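Local coordinates for protein cellulase (PDB 5E09) that probably hydrolyses beta-1,4-glucosidic bonds in cellulose, as a halophilic trimodular family 5 glycoside hydrolase carrying a family 46 carbohydrate-binding module, at residues G455-N467 against W476-P488. Numbering follows the deposited sequence.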
loop_
_atom_site.group_PDB
_atom_site.type_symbol
_atom_site.label_atom_id
_atom_site.label_comp_id
_atom_site.label_asym_id
_atom_site.label_seq_id
_atom_site.Cartn_x
_atom_site.Cartn_y
_atom_site.Cartn_z
ATOM N N GLY A 455 -15.487 15.318 17.611
ATOM C CA GLY A 455 -14.455 14.402 18.069
ATOM C C GLY A 455 -14.552 12.996 17.501
ATOM O O GLY A 455 -13.755 12.127 17.840
ATOM N N ASP A 456 -15.523 12.766 16.626
ATOM C CA ASP A 456 -15.714 11.439 16.051
ATOM C C ASP A 456 -15.134 11.385 14.633
ATOM O O ASP A 456 -14.781 12.418 14.068
ATOM C CB ASP A 456 -17.199 11.077 16.048
ATOM C CG ASP A 456 -17.437 9.597 16.230
ATOM O OD1 ASP A 456 -16.504 8.804 15.974
ATOM O OD2 ASP A 456 -18.566 9.229 16.620
ATOM N N SER A 457 -15.021 10.190 14.060
ATOM C CA SER A 457 -14.471 10.060 12.713
ATOM C C SER A 457 -15.273 9.076 11.862
ATOM O O SER A 457 -15.706 8.026 12.344
ATOM C CB SER A 457 -12.993 9.638 12.766
ATOM O OG SER A 457 -12.807 8.420 13.465
ATOM N N VAL A 458 -15.475 9.439 10.594
ATOM C CA VAL A 458 -16.265 8.630 9.676
ATOM C C VAL A 458 -15.507 7.388 9.227
ATOM O O VAL A 458 -14.410 7.475 8.672
ATOM C CB VAL A 458 -16.683 9.433 8.428
ATOM C CG1 VAL A 458 -17.523 8.575 7.505
ATOM C CG2 VAL A 458 -17.448 10.681 8.835
ATOM N N ALA A 459 -16.103 6.230 9.479
ATOM C CA ALA A 459 -15.547 4.962 9.030
ATOM C C ALA A 459 -16.016 4.679 7.610
ATOM O O ALA A 459 -15.210 4.369 6.731
ATOM C CB ALA A 459 -15.957 3.828 9.963
ATOM N N THR A 460 -17.322 4.800 7.386
ATOM C CA THR A 460 -17.860 4.514 6.059
ATOM C C THR A 460 -19.264 5.082 5.864
ATOM O O THR A 460 -19.787 5.754 6.741
ATOM C CB THR A 460 -17.880 2.997 5.778
ATOM O OG1 THR A 460 -18.341 2.764 4.443
ATOM C CG2 THR A 460 -18.778 2.268 6.772
HETATM N N MSE A 461 -19.856 4.826 4.700
HETATM C CA MSE A 461 -21.148 5.415 4.340
HETATM C C MSE A 461 -21.989 4.449 3.509
HETATM O O MSE A 461 -21.517 3.906 2.508
HETATM C CB MSE A 461 -20.955 6.729 3.560
HETATM C CG MSE A 461 -22.267 7.377 3.110
HETATM SE SE MSE A 461 -22.127 8.845 1.808
HETATM C CE MSE A 461 -21.825 7.827 0.180
ATOM N N GLU A 462 -23.229 4.231 3.931
ATOM C CA GLU A 462 -24.183 3.471 3.135
ATOM C C GLU A 462 -25.067 4.403 2.319
ATOM O O GLU A 462 -25.381 5.509 2.750
ATOM C CB GLU A 462 -25.054 2.580 4.014
ATOM C CG GLU A 462 -24.364 1.351 4.556
ATOM C CD GLU A 462 -25.314 0.472 5.355
ATOM O OE1 GLU A 462 -25.568 0.789 6.540
ATOM O OE2 GLU A 462 -25.811 -0.530 4.795
ATOM N N ALA A 463 -25.470 3.940 1.141
ATOM C CA ALA A 463 -26.384 4.686 0.291
ATOM C C ALA A 463 -27.428 3.748 -0.292
ATOM O O ALA A 463 -27.092 2.847 -1.054
ATOM C CB ALA A 463 -25.627 5.387 -0.816
ATOM N N VAL A 464 -28.692 3.941 0.073
ATOM C CA VAL A 464 -29.766 3.142 -0.522
ATOM C C VAL A 464 -30.874 4.054 -1.007
ATOM O O VAL A 464 -31.060 5.130 -0.470
ATOM C CB VAL A 464 -30.360 2.118 0.464
ATOM C CG1 VAL A 464 -29.315 1.086 0.869
ATOM C CG2 VAL A 464 -30.932 2.821 1.683
ATOM N N TYR A 465 -31.608 3.641 -2.028
ATOM C CA TYR A 465 -32.745 4.439 -2.465
ATOM C C TYR A 465 -33.879 4.304 -1.466
ATOM O O TYR A 465 -33.856 3.416 -0.612
ATOM C CB TYR A 465 -33.209 4.025 -3.857
ATOM C CG TYR A 465 -32.233 4.404 -4.938
ATOM C CD1 TYR A 465 -31.994 5.738 -5.250
ATOM C CD2 TYR A 465 -31.544 3.432 -5.643
ATOM C CE1 TYR A 465 -31.097 6.087 -6.239
ATOM C CE2 TYR A 465 -30.650 3.770 -6.630
ATOM C CZ TYR A 465 -30.432 5.093 -6.926
ATOM O OH TYR A 465 -29.538 5.418 -7.916
ATOM N N ALA A 466 -34.865 5.190 -1.579
ATOM C CA ALA A 466 -35.998 5.204 -0.659
ATOM C C ALA A 466 -36.724 3.860 -0.637
ATOM O O ALA A 466 -37.360 3.514 0.358
ATOM C CB ALA A 466 -36.965 6.324 -1.025
ATOM N N ASN A 467 -36.615 3.101 -1.725
ATOM C CA ASN A 467 -37.239 1.786 -1.795
ATOM C C ASN A 467 -36.373 0.670 -1.197
ATOM O O ASN A 467 -36.806 -0.478 -1.117
ATOM C CB ASN A 467 -37.605 1.441 -3.246
ATOM C CG ASN A 467 -36.391 1.306 -4.149
ATOM O OD1 ASN A 467 -35.250 1.456 -3.714
ATOM N ND2 ASN A 467 -36.636 1.009 -5.422
ATOM N N TRP A 476 -23.548 -3.474 -6.077
ATOM C CA TRP A 476 -23.708 -4.759 -5.405
ATOM C C TRP A 476 -23.649 -4.662 -3.880
ATOM O O TRP A 476 -23.868 -5.652 -3.186
ATOM C CB TRP A 476 -22.648 -5.737 -5.906
ATOM C CG TRP A 476 -21.270 -5.168 -5.902
ATOM C CD1 TRP A 476 -20.683 -4.429 -6.888
ATOM C CD2 TRP A 476 -20.290 -5.300 -4.856
ATOM N NE1 TRP A 476 -19.401 -4.087 -6.520
ATOM C CE2 TRP A 476 -19.140 -4.603 -5.289
ATOM C CE3 TRP A 476 -20.285 -5.930 -3.613
ATOM C CZ2 TRP A 476 -17.990 -4.531 -4.500
ATOM C CZ3 TRP A 476 -19.142 -5.853 -2.838
ATOM C CH2 TRP A 476 -18.008 -5.158 -3.286
ATOM N N THR A 477 -23.356 -3.473 -3.360
ATOM C CA THR A 477 -23.291 -3.275 -1.915
ATOM C C THR A 477 -23.780 -1.882 -1.530
ATOM O O THR A 477 -23.718 -0.950 -2.330
ATOM C CB THR A 477 -21.853 -3.492 -1.375
ATOM O OG1 THR A 477 -21.802 -3.164 0.021
ATOM C CG2 THR A 477 -20.849 -2.630 -2.134
ATOM N N SER A 478 -24.273 -1.750 -0.303
ATOM C CA SER A 478 -24.767 -0.469 0.188
ATOM C C SER A 478 -23.627 0.421 0.676
ATOM O O SER A 478 -23.755 1.647 0.707
ATOM C CB SER A 478 -25.781 -0.684 1.311
ATOM O OG SER A 478 -25.197 -1.413 2.377
ATOM N N PHE A 479 -22.511 -0.200 1.048
ATOM C CA PHE A 479 -21.357 0.530 1.569
ATOM C C PHE A 479 -20.503 1.111 0.455
ATOM O O PHE A 479 -19.864 0.374 -0.292
ATOM C CB PHE A 479 -20.506 -0.384 2.453
ATOM C CG PHE A 479 -21.184 -0.779 3.728
ATOM C CD1 PHE A 479 -21.067 0.010 4.858
ATOM C CD2 PHE A 479 -21.958 -1.928 3.794
ATOM C CE1 PHE A 479 -21.702 -0.340 6.037
ATOM C CE2 PHE A 479 -22.601 -2.282 4.971
ATOM C CZ PHE A 479 -22.472 -1.487 6.092
ATOM N N LYS A 480 -20.476 2.436 0.361
ATOM C CA LYS A 480 -19.760 3.112 -0.715
ATOM C C LYS A 480 -18.276 3.284 -0.405
ATOM O O LYS A 480 -17.873 3.361 0.760
ATOM C CB LYS A 480 -20.401 4.466 -1.001
ATOM C CG LYS A 480 -21.885 4.377 -1.365
ATOM C CD LYS A 480 -22.110 3.581 -2.652
ATOM C CE LYS A 480 -22.789 2.252 -2.373
ATOM N NZ LYS A 480 -23.000 1.450 -3.615
ATOM N N GLU A 481 -17.474 3.338 -1.464
ATOM C CA GLU A 481 -16.023 3.391 -1.358
ATOM C C GLU A 481 -15.534 4.731 -0.823
ATOM O O GLU A 481 -15.866 5.787 -1.369
ATOM C CB GLU A 481 -15.389 3.114 -2.726
ATOM C CG GLU A 481 -13.881 3.345 -2.792
ATOM C CD GLU A 481 -13.292 2.957 -4.142
ATOM O OE1 GLU A 481 -14.075 2.695 -5.081
ATOM O OE2 GLU A 481 -12.048 2.916 -4.268
ATOM N N PHE A 482 -14.730 4.671 0.236
ATOM C CA PHE A 482 -14.171 5.858 0.874
ATOM C C PHE A 482 -13.321 6.689 -0.095
ATOM O O PHE A 482 -12.474 6.149 -0.817
ATOM C CB PHE A 482 -13.328 5.439 2.076
ATOM C CG PHE A 482 -13.141 6.516 3.109
ATOM C CD1 PHE A 482 -12.247 7.560 2.898
ATOM C CD2 PHE A 482 -13.831 6.461 4.311
ATOM C CE1 PHE A 482 -12.059 8.545 3.865
ATOM C CE2 PHE A 482 -13.653 7.438 5.287
ATOM C CZ PHE A 482 -12.762 8.481 5.064
ATOM N N GLY A 483 -13.541 8.001 -0.098
ATOM C CA GLY A 483 -12.765 8.893 -0.939
ATOM C C GLY A 483 -13.033 8.988 -2.426
ATOM O O GLY A 483 -12.504 9.870 -3.107
ATOM N N TYR A 484 -13.868 8.084 -2.928
ATOM C CA TYR A 484 -14.142 8.002 -4.356
ATOM C C TYR A 484 -15.552 8.587 -4.405
ATOM O O TYR A 484 -15.851 9.436 -5.242
ATOM C CB TYR A 484 -14.120 6.596 -4.961
ATOM C CG TYR A 484 -14.640 6.513 -6.379
ATOM C CD1 TYR A 484 -14.042 7.234 -7.407
ATOM C CD2 TYR A 484 -15.715 5.691 -6.694
ATOM C CE1 TYR A 484 -14.516 7.152 -8.712
ATOM C CE2 TYR A 484 -16.196 5.603 -7.992
ATOM C CZ TYR A 484 -15.593 6.335 -8.997
ATOM O OH TYR A 484 -16.072 6.246 -10.289
ATOM N N THR A 485 -16.407 8.151 -3.487
ATOM C CA THR A 485 -17.804 8.559 -3.487
ATOM C C THR A 485 -18.106 9.656 -2.468
ATOM O O THR A 485 -19.065 10.411 -2.628
ATOM C CB THR A 485 -18.718 7.360 -3.200
ATOM O OG1 THR A 485 -18.370 6.795 -1.928
ATOM C CG2 THR A 485 -18.564 6.300 -4.288
ATOM N N PHE A 486 -17.296 9.737 -1.417
ATOM C CA PHE A 486 -17.521 10.713 -0.358
ATOM C C PHE A 486 -16.220 10.995 0.362
ATOM O O PHE A 486 -15.283 10.211 0.276
ATOM C CB PHE A 486 -18.570 10.213 0.637
ATOM C CG PHE A 486 -18.076 9.114 1.537
ATOM C CD1 PHE A 486 -18.111 7.792 1.123
ATOM C CD2 PHE A 486 -17.581 9.402 2.802
ATOM C CE1 PHE A 486 -17.655 6.775 1.953
ATOM C CE2 PHE A 486 -17.122 8.394 3.634
ATOM C CZ PHE A 486 -17.162 7.077 3.210
ATOM N N SER A 487 -16.158 12.101 1.091
ATOM C CA SER A 487 -14.922 12.446 1.779
ATOM C C SER A 487 -15.157 13.318 3.010
ATOM O O SER A 487 -15.664 14.431 2.903
ATOM C CB SER A 487 -13.971 13.153 0.811
ATOM O OG SER A 487 -12.650 13.154 1.317
ATOM N N PRO A 488 -14.804 12.800 4.193
ATOM C CA PRO A 488 -14.789 13.640 5.393
ATOM C C PRO A 488 -13.670 14.675 5.316
ATOM O O PRO A 488 -12.502 14.305 5.185
ATOM C CB PRO A 488 -14.528 12.647 6.527
ATOM C CG PRO A 488 -14.833 11.303 5.956
ATOM C CD PRO A 488 -14.546 11.386 4.498
HETATM O O HOH W 1 -16.227 3.341 3.066
#
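E462 lays its side chain flat along the ring of F479: CG sits over one face, 3.5 Å from F479 CE1, and the carboxylate stacks on the ring, the planes 3° apart. Its OE2 accepts from S478 OG at 2.6 Å through the anti lone pair, while OE1 is hydrogen-bonded to H515 NE2. With an alanine here, S478 OG would probably lose this acceptor and F479 the CG packed on one ring face. On the strand's other side, M461 CB rests over the face of F486, 3.8 Å from the ring centroid; CG is anti to the backbone N (chi1 178°), and a bend at chi3 leaves SE oblique to that ring. V458 CB meets P488 CG at 3.6 Å. E462 and F479 form an antiparallel non-hydrogen-bonded pair; K480 N bonds to M461 O, 2.8 Å, and A463 N to S478 O, 2.9 Å. K480 NZ hydrogen-bonds to the backbone O of T477, A471 and P473. Within the carbohydrate-binding module, strand 458-465 lies between the short, weakly bonded edge strand 479-480 and strand 509-516; strand 486-488, the other edge of this nine-stranded antiparallel sheet, packs face to face with it (axes 8.6 Å apart, 163°), beside I497 of strand 494-497.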